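PDB 3TMA: tRNA (guanine(6)-N2)-methyltransferase from Thermus thermophilus, which transfers a methyl group from S-adenosyl-L-methionine to N2 of guanosine 6 in tRNA(Phe), giving N2-methylguanosine. Local coordinates for residues A51-V56 with R117-H122; A93-A98 with L137-G142; G69-H74 with A222-P227; A336-Q341 with Y345-V350. All blocks are in the same frame, centred on the assembly; numbering follows the deposited sequence.

Contact 1 (A51-V56 with R117-H122); sequences ARKGRV and RREGEH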
loop_
_atom_site.group_PDB
_atom_site.type_symbol
_atom_site.label_atom_id
_atom_site.label_comp_id
_atom_site.label_asym_id
_atom_site.label_seq_id
_atom_site.Cartn_x
_atom_site.Cartn_y
_atom_site.Cartn_z
ATOM N N ALA A 51 10.952 -7.260 8.199
ATOM C CA ALA A 51 10.386 -6.316 9.195
ATOM C C ALA A 51 10.862 -4.912 8.875
ATOM O O ALA A 51 12.057 -4.714 8.610
ATOM C CB ALA A 51 10.864 -6.699 10.646
ATOM N N ARG A 52 9.919 -3.975 8.788
ATOM C CA ARG A 52 10.241 -2.555 8.609
ATOM C C ARG A 52 10.734 -2.199 7.206
ATOM O O ARG A 52 11.144 -1.043 6.958
ATOM C CB ARG A 52 11.271 -2.104 9.672
ATOM C CG ARG A 52 10.670 -2.106 11.107
ATOM C CD ARG A 52 11.703 -1.681 12.198
ATOM N NE ARG A 52 12.845 -2.585 12.210
ATOM C CZ ARG A 52 12.874 -3.736 12.877
ATOM N NH1 ARG A 52 11.825 -4.110 13.604
ATOM N NH2 ARG A 52 13.943 -4.517 12.804
ATOM N N LYS A 53 10.718 -3.177 6.295
ATOM C CA LYS A 53 11.160 -2.965 4.907
ATOM C C LYS A 53 9.997 -2.975 3.897
ATOM O O LYS A 53 10.172 -2.633 2.740
ATOM C CB LYS A 53 12.186 -4.050 4.511
ATOM C CG LYS A 53 13.554 -3.958 5.273
ATOM C CD LYS A 53 14.241 -2.630 4.981
ATOM C CE LYS A 53 15.513 -2.454 5.814
ATOM N NZ LYS A 53 16.734 -2.499 4.956
ATOM N N GLY A 54 8.797 -3.311 4.334
ATOM C CA GLY A 54 7.693 -3.345 3.387
ATOM C C GLY A 54 7.760 -4.495 2.373
ATOM O O GLY A 54 7.379 -4.291 1.211
ATOM N N ARG A 55 8.310 -5.657 2.747
ATOM C CA ARG A 55 8.422 -6.744 1.733
ATOM C C ARG A 55 7.932 -8.036 2.352
ATOM O O ARG A 55 8.293 -8.331 3.484
ATOM C CB ARG A 55 9.882 -6.996 1.289
ATOM C CG ARG A 55 10.514 -5.853 0.513
ATOM C CD ARG A 55 11.924 -6.195 0.039
ATOM N NE ARG A 55 12.896 -6.434 1.119
ATOM C CZ ARG A 55 13.935 -5.638 1.364
ATOM N NH1 ARG A 55 14.080 -4.535 0.651
ATOM N NH2 ARG A 55 14.811 -5.924 2.323
ATOM N N VAL A 56 7.161 -8.813 1.594
ATOM C CA VAL A 56 6.871 -10.213 1.953
ATOM C C VAL A 56 7.193 -11.113 0.768
ATOM O O VAL A 56 6.849 -10.764 -0.387
ATOM C CB VAL A 56 5.384 -10.364 2.297
ATOM C CG1 VAL A 56 5.060 -11.871 2.633
ATOM C CG2 VAL A 56 5.078 -9.439 3.563
ATOM N N ARG A 117 19.188 -3.186 -6.960
ATOM C CA ARG A 117 19.152 -2.499 -5.666
ATOM C C ARG A 117 20.081 -3.269 -4.745
ATOM O O ARG A 117 20.258 -4.483 -4.908
ATOM C CB ARG A 117 17.735 -2.548 -5.078
ATOM C CG ARG A 117 16.699 -1.730 -5.823
ATOM C CD ARG A 117 15.336 -1.855 -5.137
ATOM N NE ARG A 117 14.274 -1.181 -5.889
ATOM N N ARG A 118 20.671 -2.574 -3.783
ATOM C CA ARG A 118 21.612 -3.185 -2.843
ATOM C C ARG A 118 21.243 -2.788 -1.430
ATOM O O ARG A 118 20.858 -1.651 -1.185
ATOM C CB ARG A 118 23.035 -2.679 -3.084
ATOM C CG ARG A 118 23.680 -3.157 -4.355
ATOM C CD ARG A 118 25.098 -2.587 -4.418
ATOM N NE ARG A 118 25.093 -1.148 -4.170
ATOM C CZ ARG A 118 25.799 -0.547 -3.222
ATOM N NH1 ARG A 118 25.716 0.762 -3.065
ATOM N NH2 ARG A 118 26.596 -1.252 -2.441
ATOM N N GLU A 119 21.412 -3.725 -0.512
ATOM C CA GLU A 119 21.400 -3.471 0.917
ATOM C C GLU A 119 22.651 -4.118 1.522
ATOM O O GLU A 119 23.009 -5.234 1.162
ATOM C CB GLU A 119 20.110 -4.034 1.535
ATOM C CG GLU A 119 18.867 -3.307 1.001
ATOM C CD GLU A 119 17.537 -3.813 1.567
ATOM O OE1 GLU A 119 17.528 -4.788 2.369
ATOM O OE2 GLU A 119 16.495 -3.216 1.183
ATOM N N GLY A 120 23.363 -3.377 2.368
ATOM C CA GLY A 120 24.638 -3.841 2.925
ATOM C C GLY A 120 25.824 -3.264 2.172
ATOM O O GLY A 120 25.647 -2.536 1.206
ATOM N N GLU A 121 27.034 -3.597 2.603
ATOM C CA GLU A 121 28.241 -3.096 1.964
ATOM C C GLU A 121 28.710 -4.099 0.911
ATOM O O GLU A 121 28.786 -5.302 1.197
ATOM C CB GLU A 121 29.366 -2.932 2.998
ATOM C CG GLU A 121 29.206 -1.784 3.992
ATOM C CD GLU A 121 30.567 -1.302 4.507
ATOM O OE1 GLU A 121 31.325 -2.128 5.055
ATOM O OE2 GLU A 121 30.907 -0.116 4.310
ATOM N N HIS A 122 29.073 -3.595 -0.273
ATOM C CA HIS A 122 29.569 -4.429 -1.377
ATOM C C HIS A 122 30.638 -3.645 -2.126
ATOM O O HIS A 122 30.573 -2.424 -2.155
ATOM C CB HIS A 122 28.428 -4.778 -2.332
ATOM C CG HIS A 122 27.320 -5.535 -1.676
ATOM N ND1 HIS A 122 26.106 -4.959 -1.365
ATOM C CD2 HIS A 122 27.267 -6.806 -1.211
ATOM C CE1 HIS A 122 25.345 -5.850 -0.752
ATOM N NE2 HIS A 122 26.030 -6.977 -0.637
#
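The R55 guanidinium meets the E119 carboxylate at its edge, and K53 CB lies over the centre of one guanidinium face. NH1 and NH2 of R55 each bind one carboxylate oxygen. NH1 reaches E119 OE2 at 2.8 Å, almost in the guanidinium plane. NH2 reaches E119 OE1 at 2.9 Å, and OE1 lies farther out of that plane. Both oxygens are met on their syn sides, but the two flat groups are not coplanar: their planes stand 38° apart. K53 adds a third link, a salt bridge from NZ to E119 OE1 at 3.5 Å. Its chain bends at chi2 and chi4 on the way to the acid. E119 comes from the opposite direction on a chain extended beyond CG (chi2 180°).

The contact joins the turn at K53 and the start of strand 55-59 to the end of edge strand 112-119. Both strands belong to the seven-stranded sheet of the N-terminal, THUMP-containing part but are not neighbours in it. R55 NE also pairs with D50, while R159 brings another positive charge close. The network lies at the surface, where solvent probably weakens each ion pair. Two cations on one carboxylate should nevertheless favour its ionised form.

Contact 2 (A93-A98 with L137-G142); sequences ALERAA and LHRAYG. With PO4 (phosphate ion), chain B.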
loop_
_atom_site.group_PDB
_atom_site.type_symbol
_atom_site.label_atom_id
_atom_site.label_comp_id
_atom_site.label_asym_id
_atom_site.label_seq_id
_atom_site.Cartn_x
_atom_site.Cartn_y
_atom_site.Cartn_z
ATOM N N ALA A 93 29.478 -13.828 -10.988
ATOM C CA ALA A 93 28.515 -14.802 -10.490
ATOM C C ALA A 93 27.083 -14.370 -10.805
ATOM O O ALA A 93 26.270 -15.198 -11.210
ATOM C CB ALA A 93 28.704 -15.036 -9.013
ATOM N N LEU A 94 26.783 -13.068 -10.686
ATOM C CA LEU A 94 25.451 -12.559 -11.038
ATOM C C LEU A 94 25.154 -12.747 -12.517
ATOM O O LEU A 94 24.019 -13.066 -12.894
ATOM C CB LEU A 94 25.261 -11.077 -10.658
ATOM C CG LEU A 94 25.244 -10.758 -9.153
ATOM C CD1 LEU A 94 25.474 -9.277 -8.901
ATOM C CD2 LEU A 94 23.941 -11.207 -8.478
ATOM N N GLU A 95 26.144 -12.438 -13.361
ATOM C CA GLU A 95 25.975 -12.567 -14.813
ATOM C C GLU A 95 25.696 -14.031 -15.173
ATOM O O GLU A 95 24.741 -14.313 -15.904
ATOM C CB GLU A 95 27.246 -12.085 -15.516
ATOM C CG GLU A 95 27.176 -12.086 -17.021
ATOM C CD GLU A 95 28.579 -12.135 -17.659
ATOM O OE1 GLU A 95 29.542 -11.636 -17.013
ATOM O OE2 GLU A 95 28.721 -12.731 -18.769
ATOM N N ARG A 96 26.478 -14.954 -14.605
ATOM C CA ARG A 96 26.234 -16.391 -14.801
ATOM C C ARG A 96 24.877 -16.877 -14.284
ATOM O O ARG A 96 24.229 -17.677 -14.957
ATOM C CB ARG A 96 27.359 -17.258 -14.202
ATOM C CG ARG A 96 28.704 -17.106 -14.949
ATOM C CD ARG A 96 29.863 -17.860 -14.256
ATOM N NE ARG A 96 30.990 -16.946 -14.057
ATOM C CZ ARG A 96 31.494 -16.622 -12.872
ATOM N NH1 ARG A 96 31.058 -17.214 -11.756
ATOM N NH2 ARG A 96 32.478 -15.748 -12.811
ATOM N N ALA A 97 24.470 -16.420 -13.094
ATOM C CA ALA A 97 23.138 -16.713 -12.580
ATOM C C ALA A 97 22.040 -16.214 -13.524
ATOM O O ALA A 97 21.066 -16.933 -13.757
ATOM C CB ALA A 97 22.940 -16.079 -11.219
ATOM N N ALA A 98 22.138 -14.964 -13.990
ATOM C CA ALA A 98 21.116 -14.431 -14.923
ATOM C C ALA A 98 21.017 -15.263 -16.207
ATOM O O ALA A 98 19.899 -15.540 -16.700
ATOM C CB ALA A 98 21.418 -12.969 -15.292
ATOM N N LEU A 137 22.249 -10.046 -21.012
ATOM C CA LEU A 137 20.927 -10.350 -21.561
ATOM C C LEU A 137 20.725 -9.812 -22.958
ATOM O O LEU A 137 20.095 -10.478 -23.790
ATOM C CB LEU A 137 19.775 -9.930 -20.615
ATOM C CG LEU A 137 19.762 -10.689 -19.289
ATOM C CD1 LEU A 137 18.758 -10.059 -18.238
ATOM C CD2 LEU A 137 19.514 -12.159 -19.500
ATOM N N HIS A 138 21.185 -8.589 -23.217
ATOM C CA HIS A 138 21.024 -7.991 -24.536
ATOM C C HIS A 138 21.753 -8.865 -25.556
ATOM O O HIS A 138 21.280 -9.096 -26.692
ATOM C CB HIS A 138 21.596 -6.555 -24.554
ATOM C CG HIS A 138 21.744 -5.974 -25.925
ATOM N ND1 HIS A 138 20.662 -5.680 -26.729
ATOM C CD2 HIS A 138 22.845 -5.661 -26.649
ATOM C CE1 HIS A 138 21.093 -5.219 -27.895
ATOM N NE2 HIS A 138 22.412 -5.204 -27.873
ATOM N N ARG A 139 22.920 -9.358 -25.167
ATOM C CA ARG A 139 23.701 -10.201 -26.076
ATOM C C ARG A 139 23.055 -11.570 -26.338
ATOM O O ARG A 139 23.129 -12.107 -27.450
ATOM C CB ARG A 139 25.129 -10.317 -25.553
ATOM C CG ARG A 139 25.932 -11.463 -26.206
ATOM C CD ARG A 139 26.716 -12.216 -25.121
ATOM N NE ARG A 139 27.909 -11.461 -24.775
ATOM C CZ ARG A 139 28.375 -11.313 -23.539
ATOM N NH1 ARG A 139 27.749 -11.882 -22.518
ATOM N NH2 ARG A 139 29.471 -10.600 -23.324
ATOM N N ALA A 140 22.415 -12.154 -25.309
ATOM C CA ALA A 140 21.759 -13.481 -25.456
ATOM C C ALA A 140 20.394 -13.376 -26.161
ATOM O O ALA A 140 19.990 -14.309 -26.865
ATOM C CB ALA A 140 21.572 -14.183 -24.080
ATOM N N TYR A 141 19.686 -12.257 -25.942
ATOM C CA TYR A 141 18.277 -12.088 -26.352
ATOM C C TYR A 141 18.078 -11.102 -27.528
ATOM O O TYR A 141 17.094 -11.176 -28.263
ATOM C CB TYR A 141 17.388 -11.710 -25.143
ATOM C CG TYR A 141 17.150 -12.895 -24.216
ATOM C CD1 TYR A 141 15.957 -13.617 -24.266
ATOM C CD2 TYR A 141 18.138 -13.323 -23.321
ATOM C CE1 TYR A 141 15.767 -14.764 -23.470
ATOM C CE2 TYR A 141 17.990 -14.494 -22.578
ATOM C CZ TYR A 141 16.795 -15.215 -22.678
ATOM O OH TYR A 141 16.591 -16.306 -21.893
ATOM N N GLY A 142 19.026 -10.210 -27.749
ATOM C CA GLY A 142 18.899 -9.261 -28.847
ATOM C C GLY A 142 17.941 -8.084 -28.626
ATOM O O GLY A 142 17.943 -7.125 -29.403
HETATM P P PO4 B . 31.413 -10.317 -20.077
HETATM O O1 PO4 B . 32.157 -11.335 -20.921
HETATM O O2 PO4 B . 32.073 -8.962 -20.236
HETATM O O3 PO4 B . 29.967 -10.182 -20.507
HETATM O O4 PO4 B . 31.471 -10.744 -18.626
#
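E95 and R139 face each other beside a phosphate ion, which probably came from the crystallisation liquor. R139 meets the phosphate at the edge of its guanidinium. NH2 makes the good hydrogen bond to phosphate O3, 2.9 Å long and nearly straight at 164°. NH1 reaches the same oxygen at 3.4 Å, a weak bond. The direct salt bridge between the helices is long, with 4.0 Å from E95 OE2 to R139 NH1. On the acid side, E95 OE1 lies 2.7 Å from phosphate O4.

The chains behind these groups differ in shape. E95 has CG opposite its own backbone N (chi1 -177°) and runs extended beyond it, which brings the carboxylate to the phosphate. R139 bends at chi2 and chi3, which turns its guanidinium to the ion. R132 supplies a second, weak ion pair to E95 OE1. Deeper in, L137 CD2 approaches A98 O at 4.4 Å. That carbonyl also accepts a hydrogen bond from W103 NE1.

Helices 90-99 and 126-141 both belong to the THUMP domain. L94 reaches V156 and A163, and A98 reaches L165. L137 rests on V154. Helix 90-99 thus packs on strands 152-159 and 162-168, L137 of helix 126-141 lies against strand 152-159, and the ion sits at the outer side.

Contact 3 (G69-H74 with A222-P227); sequences GLRLAH and ASTLGP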
loop_
_atom_site.group_PDB
_atom_site.type_symbol
_atom_site.label_atom_id
_atom_site.label_comp_id
_atom_site.label_asym_id
_atom_site.label_seq_id
_atom_site.Cartn_x
_atom_site.Cartn_y
_atom_site.Cartn_z
ATOM N N GLY A 69 -4.629 -9.176 -7.881
ATOM C CA GLY A 69 -5.837 -8.792 -7.149
ATOM C C GLY A 69 -5.522 -8.314 -5.733
ATOM O O GLY A 69 -6.443 -7.995 -4.936
ATOM N N LEU A 70 -4.234 -8.307 -5.388
ATOM C CA LEU A 70 -3.803 -7.923 -4.024
ATOM C C LEU A 70 -4.114 -6.459 -3.781
ATOM O O LEU A 70 -3.838 -5.616 -4.625
ATOM C CB LEU A 70 -2.299 -8.165 -3.845
ATOM C CG LEU A 70 -1.923 -9.639 -3.779
ATOM C CD1 LEU A 70 -0.399 -9.851 -3.937
ATOM C CD2 LEU A 70 -2.468 -10.275 -2.497
ATOM N N ARG A 71 -4.737 -6.165 -2.651
ATOM C CA ARG A 71 -5.072 -4.796 -2.313
ATOM C C ARG A 71 -4.065 -4.130 -1.367
ATOM O O ARG A 71 -4.163 -2.923 -1.126
ATOM C CB ARG A 71 -6.471 -4.746 -1.701
ATOM C CG ARG A 71 -7.530 -5.260 -2.675
ATOM C CD ARG A 71 -8.145 -4.077 -3.307
ATOM N NE ARG A 71 -9.558 -4.305 -3.480
ATOM C CZ ARG A 71 -10.430 -3.385 -3.857
ATOM N NH1 ARG A 71 -10.062 -2.119 -3.997
ATOM N NH2 ARG A 71 -11.696 -3.742 -4.041
ATOM N N LEU A 72 -3.114 -4.882 -0.824
ATOM C CA LEU A 72 -2.111 -4.226 0.015
ATOM C C LEU A 72 -0.746 -4.129 -0.672
ATOM O O LEU A 72 0.230 -3.776 -0.026
ATOM C CB LEU A 72 -1.971 -4.969 1.339
ATOM C CG LEU A 72 -3.236 -4.805 2.208
ATOM C CD1 LEU A 72 -3.390 -5.971 3.186
ATOM C CD2 LEU A 72 -3.171 -3.450 2.928
ATOM N N ALA A 73 -0.669 -4.443 -1.964
ATOM C CA ALA A 73 0.641 -4.461 -2.618
ATOM C C ALA A 73 0.847 -3.266 -3.526
ATOM O O ALA A 73 -0.089 -2.801 -4.185
ATOM C CB ALA A 73 0.845 -5.771 -3.405
ATOM N N HIS A 74 2.083 -2.798 -3.595
ATOM C CA HIS A 74 2.445 -1.791 -4.594
ATOM C C HIS A 74 2.987 -2.472 -5.849
ATOM O O HIS A 74 2.331 -2.419 -6.906
ATOM C CB HIS A 74 3.466 -0.809 -4.032
ATOM C CG HIS A 74 2.912 0.080 -2.975
ATOM N ND1 HIS A 74 1.798 0.871 -3.176
ATOM C CD2 HIS A 74 3.332 0.330 -1.713
ATOM C CE1 HIS A 74 1.568 1.577 -2.084
ATOM N NE2 HIS A 74 2.451 1.221 -1.164
ATOM N N ALA A 222 -15.931 1.045 -0.162
ATOM C CA ALA A 222 -17.095 0.580 -0.965
ATOM C C ALA A 222 -16.711 -0.585 -1.858
ATOM O O ALA A 222 -17.417 -1.601 -1.905
ATOM C CB ALA A 222 -17.690 1.716 -1.809
ATOM N N SER A 223 -15.540 -0.484 -2.486
ATOM C CA SER A 223 -15.078 -1.504 -3.417
ATOM C C SER A 223 -14.809 -2.817 -2.674
ATOM O O SER A 223 -15.058 -3.891 -3.198
ATOM C CB SER A 223 -13.816 -1.011 -4.136
ATOM O OG SER A 223 -13.122 -2.072 -4.775
ATOM N N THR A 224 -14.322 -2.721 -1.436
ATOM C CA THR A 224 -13.988 -3.910 -0.628
ATOM C C THR A 224 -15.207 -4.542 0.065
ATOM O O THR A 224 -15.332 -5.762 0.110
ATOM C CB THR A 224 -12.981 -3.536 0.494
ATOM O OG1 THR A 224 -11.802 -2.986 -0.114
ATOM C CG2 THR A 224 -12.613 -4.800 1.323
ATOM N N LEU A 225 -16.063 -3.717 0.652
ATOM C CA LEU A 225 -17.171 -4.210 1.492
ATOM C C LEU A 225 -18.439 -4.541 0.677
ATOM O O LEU A 225 -19.295 -5.354 1.116
ATOM C CB LEU A 225 -17.515 -3.152 2.559
ATOM C CG LEU A 225 -16.373 -2.826 3.521
ATOM C CD1 LEU A 225 -16.760 -1.646 4.476
ATOM C CD2 LEU A 225 -16.054 -4.117 4.324
ATOM N N GLY A 226 -18.561 -3.910 -0.493
ATOM C CA GLY A 226 -19.738 -4.115 -1.389
ATOM C C GLY A 226 -20.989 -3.406 -0.862
ATOM O O GLY A 226 -20.942 -2.781 0.198
ATOM N N PRO A 227 -22.128 -3.505 -1.597
ATOM C CA PRO A 227 -23.250 -2.590 -1.372
ATOM C C PRO A 227 -24.053 -2.831 -0.075
ATOM O O PRO A 227 -24.899 -2.005 0.252
ATOM C CB PRO A 227 -24.169 -2.808 -2.597
ATOM C CG PRO A 227 -23.731 -4.099 -3.230
ATOM C CD PRO A 227 -22.247 -4.253 -2.867
#
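R71 reaches from a loop of the N-terminal part to S223 on helix 216-225 of the methyltransferase domain. Its NH2 lies 2.3 Å from S223 OG, and the hydrogen bond is nearly straight (172°). That length is too short to trust, and S223 was modelled in two conformers, so the exact geometry is doubtful. NH1 adds a weak bond to the same OG at 3.2 Å, bent to 121°. In this conformer OG lies near both terminal nitrogens, at the guanidinium edge. Here it stands opposite the backbone N of S223 (chi1 164°), which turns it to the arginine.

T224 OG1 lies over the centre of one guanidinium face, 4.0 Å from R71 NH2. Its own hydrogen bonds are to the E220 carbonyl, one turn back in the helix, and to Q193 NE2, while R71 NH1 also forms a salt bridge with E220 OE1. The loop backbone is held too: the two carboxylate oxygens of E37 take the amides of R71 and L72, and R71 O accepts a bond from R177 NH2.

Helix 216-225 begins at T216, which with S214 and G215 probably binds S-adenosyl-L-methionine, by similarity. The R71 side chain is about 9 Å from that of T216. The salt bridge of R71 to E220, with S223 as a probable further partner, makes a polar surface link between the two domains. With E220 beside it, R71 probably stays charged.

Contact 4 (A336-Q341 with Y345-V350); sequences ARVVEQ and YPRVFV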
loop_
_atom_site.group_PDB
_atom_site.type_symbol
_atom_site.label_atom_id
_atom_site.label_comp_id
_atom_site.label_asym_id
_atom_site.label_seq_id
_atom_site.Cartn_x
_atom_site.Cartn_y
_atom_site.Cartn_z
ATOM N N ALA A 336 -1.522 0.731 18.155
ATOM C CA ALA A 336 -0.838 1.825 17.515
ATOM C C ALA A 336 0.310 1.184 16.744
ATOM O O ALA A 336 0.913 0.198 17.222
ATOM C CB ALA A 336 -0.279 2.818 18.580
ATOM N N ARG A 337 0.564 1.676 15.535
ATOM C CA ARG A 337 1.749 1.230 14.820
ATOM C C ARG A 337 2.301 2.364 13.981
ATOM O O ARG A 337 1.592 3.339 13.663
ATOM C CB ARG A 337 1.386 0.048 13.909
ATOM C CG ARG A 337 0.436 0.423 12.771
ATOM C CD ARG A 337 0.298 -0.751 11.741
ATOM N NE ARG A 337 -0.231 -1.963 12.377
ATOM C CZ ARG A 337 0.017 -3.209 11.940
ATOM N NH1 ARG A 337 -0.458 -4.270 12.596
ATOM N NH2 ARG A 337 0.748 -3.399 10.848
ATOM N N VAL A 338 3.545 2.206 13.554
ATOM C CA VAL A 338 4.188 3.191 12.727
ATOM C C VAL A 338 4.112 2.704 11.262
ATOM O O VAL A 338 4.326 1.510 10.986
ATOM C CB VAL A 338 5.648 3.367 13.142
ATOM C CG1 VAL A 338 6.316 4.351 12.206
ATOM C CG2 VAL A 338 5.678 3.887 14.608
ATOM N N VAL A 339 3.827 3.601 10.321
ATOM C CA VAL A 339 3.758 3.169 8.884
ATOM C C VAL A 339 4.471 4.231 8.049
ATOM O O VAL A 339 4.399 5.429 8.394
ATOM C CB VAL A 339 2.290 3.034 8.413
ATOM C CG1 VAL A 339 2.213 2.721 6.872
ATOM C CG2 VAL A 339 1.598 1.882 9.179
ATOM N N GLU A 340 5.179 3.821 6.996
ATOM C CA GLU A 340 5.862 4.799 6.155
ATOM C C GLU A 340 4.941 5.248 5.052
ATOM O O GLU A 340 4.441 4.406 4.297
ATOM C CB GLU A 340 7.169 4.268 5.533
ATOM C CG GLU A 340 7.829 5.306 4.522
ATOM C CD GLU A 340 7.260 5.243 3.051
ATOM O OE1 GLU A 340 6.388 4.387 2.744
ATOM O OE2 GLU A 340 7.687 6.043 2.181
ATOM N N GLN A 341 4.786 6.560 4.902
ATOM C CA GLN A 341 3.959 7.136 3.843
ATOM C C GLN A 341 4.611 8.404 3.261
ATOM O O GLN A 341 4.882 9.375 3.988
ATOM C CB GLN A 341 2.565 7.481 4.377
ATOM C CG GLN A 341 1.747 8.364 3.415
ATOM C CD GLN A 341 0.474 8.937 4.030
ATOM O OE1 GLN A 341 0.378 9.194 5.243
ATOM N NE2 GLN A 341 -0.514 9.144 3.192
ATOM N N TYR A 345 6.741 9.232 8.569
ATOM C CA TYR A 345 6.253 8.105 9.366
ATOM C C TYR A 345 5.056 8.451 10.270
ATOM O O TYR A 345 5.215 8.626 11.501
ATOM C CB TYR A 345 7.394 7.534 10.213
ATOM C CG TYR A 345 8.383 6.751 9.410
ATOM C CD1 TYR A 345 9.365 7.393 8.694
ATOM C CD2 TYR A 345 8.303 5.359 9.325
ATOM C CE1 TYR A 345 10.331 6.678 7.973
ATOM C CE2 TYR A 345 9.264 4.631 8.599
ATOM C CZ TYR A 345 10.264 5.308 7.934
ATOM O OH TYR A 345 11.203 4.629 7.193
ATOM N N PRO A 346 3.852 8.505 9.681
ATOM C CA PRO A 346 2.680 8.669 10.540
ATOM C C PRO A 346 2.427 7.430 11.412
ATOM O O PRO A 346 2.958 6.341 11.120
ATOM C CB PRO A 346 1.543 8.847 9.551
ATOM C CG PRO A 346 1.995 8.162 8.321
ATOM C CD PRO A 346 3.486 8.449 8.251
ATOM N N ARG A 347 1.647 7.612 12.473
ATOM C CA ARG A 347 1.153 6.493 13.263
ATOM C C ARG A 347 -0.259 6.165 12.809
ATOM O O ARG A 347 -0.994 7.067 12.365
ATOM C CB ARG A 347 1.141 6.900 14.757
ATOM C CG ARG A 347 2.505 6.686 15.449
ATOM C CD ARG A 347 3.609 7.603 14.887
ATOM N NE ARG A 347 4.813 7.512 15.725
ATOM C CZ ARG A 347 6.050 7.350 15.280
ATOM N NH1 ARG A 347 6.331 7.519 13.991
ATOM N NH2 ARG A 347 7.036 7.142 16.157
ATOM N N VAL A 348 -0.640 4.891 12.887
ATOM C CA VAL A 348 -2.074 4.512 12.802
ATOM C C VAL A 348 -2.509 4.121 14.224
ATOM O O VAL A 348 -1.855 3.291 14.893
ATOM C CB VAL A 348 -2.356 3.301 11.860
ATOM C CG1 VAL A 348 -3.864 2.889 11.951
ATOM C CG2 VAL A 348 -2.004 3.658 10.373
ATOM N N PHE A 349 -3.579 4.739 14.695
ATOM C CA PHE A 349 -4.162 4.333 15.986
ATOM C C PHE A 349 -5.502 3.686 15.729
ATOM O O PHE A 349 -6.229 4.158 14.869
ATOM C CB PHE A 349 -4.383 5.605 16.830
ATOM C CG PHE A 349 -3.086 6.246 17.307
ATOM C CD1 PHE A 349 -2.196 5.551 18.102
ATOM C CD2 PHE A 349 -2.791 7.562 17.009
ATOM C CE1 PHE A 349 -0.981 6.157 18.589
ATOM C CE2 PHE A 349 -1.598 8.171 17.526
ATOM C CZ PHE A 349 -0.703 7.445 18.295
ATOM N N VAL A 350 -5.806 2.607 16.434
ATOM C CA VAL A 350 -7.146 2.062 16.455
ATOM C C VAL A 350 -7.744 2.340 17.828
ATOM O O VAL A 350 -7.175 1.941 18.850
ATOM C CB VAL A 350 -7.165 0.520 16.174
ATOM C CG1 VAL A 350 -8.621 -0.004 16.146
ATOM C CG2 VAL A 350 -6.518 0.285 14.786
#
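V338 fills the angle between Y345 and R347 across the hairpin. Its CG2 sits over the centre of the R347 guanidinium, 3.5 Å from CZ. Its CG1 meets the edge of the Y345 ring at CD2, 3.6 Å away. R347 turns back at chi2 (66°), and NH1 bonds to Y345 O, which helps keep the guanidinium flat against the valine. E340 CB lies over one face of the Y345 ring in a CH-pi contact, 4.2 Å from the centroid. At the other end A336 CB abuts the F349 ring edge, 3.4 Å from CD1.

The opposite face carries R337 and V348 side by side, and V339 CG2 touches V348 CG2. P346 CG packs against Q341 OE1 at 3.6 Å. Beneath the side chains, R337 and V348 form an antiparallel hydrogen-bonded pair, and V339 N bonds to P346 O at 3.0 Å.

R337 pairs with D32 of the N-terminal part. Q341 comes near N279, a probable cofactor-binding residue. In the Rossmann-fold sheet, strand 347-353 lies between 312-317 and the outermost strand 331-338. V348 and R337 face helix 189-198, while R347 and F349 lean on P320 of helix 320-326.

In the fold
Contact 4 is the most extensive and the only one built on paired strands; its partly buried hairpin belongs to the methyltransferase sheet. Contacts 1 and 2 are both in the N-terminal part. Contact 1 is a surface ion network across its sheet. Contact 2 is partly buried, with a polar outer side and a small buried contact of a leucine with helix 90-99 within. Strand 112-119 and helix 126-141 follow each other in the chain and serve one contact each. Contact 3 joins the two domains through polar groups at the surface. It lies about 20 Å from contact 4, centre to centre, and helix 189-198 borders both. Contacts 2 and 4 lie on opposite sides of the chain centre.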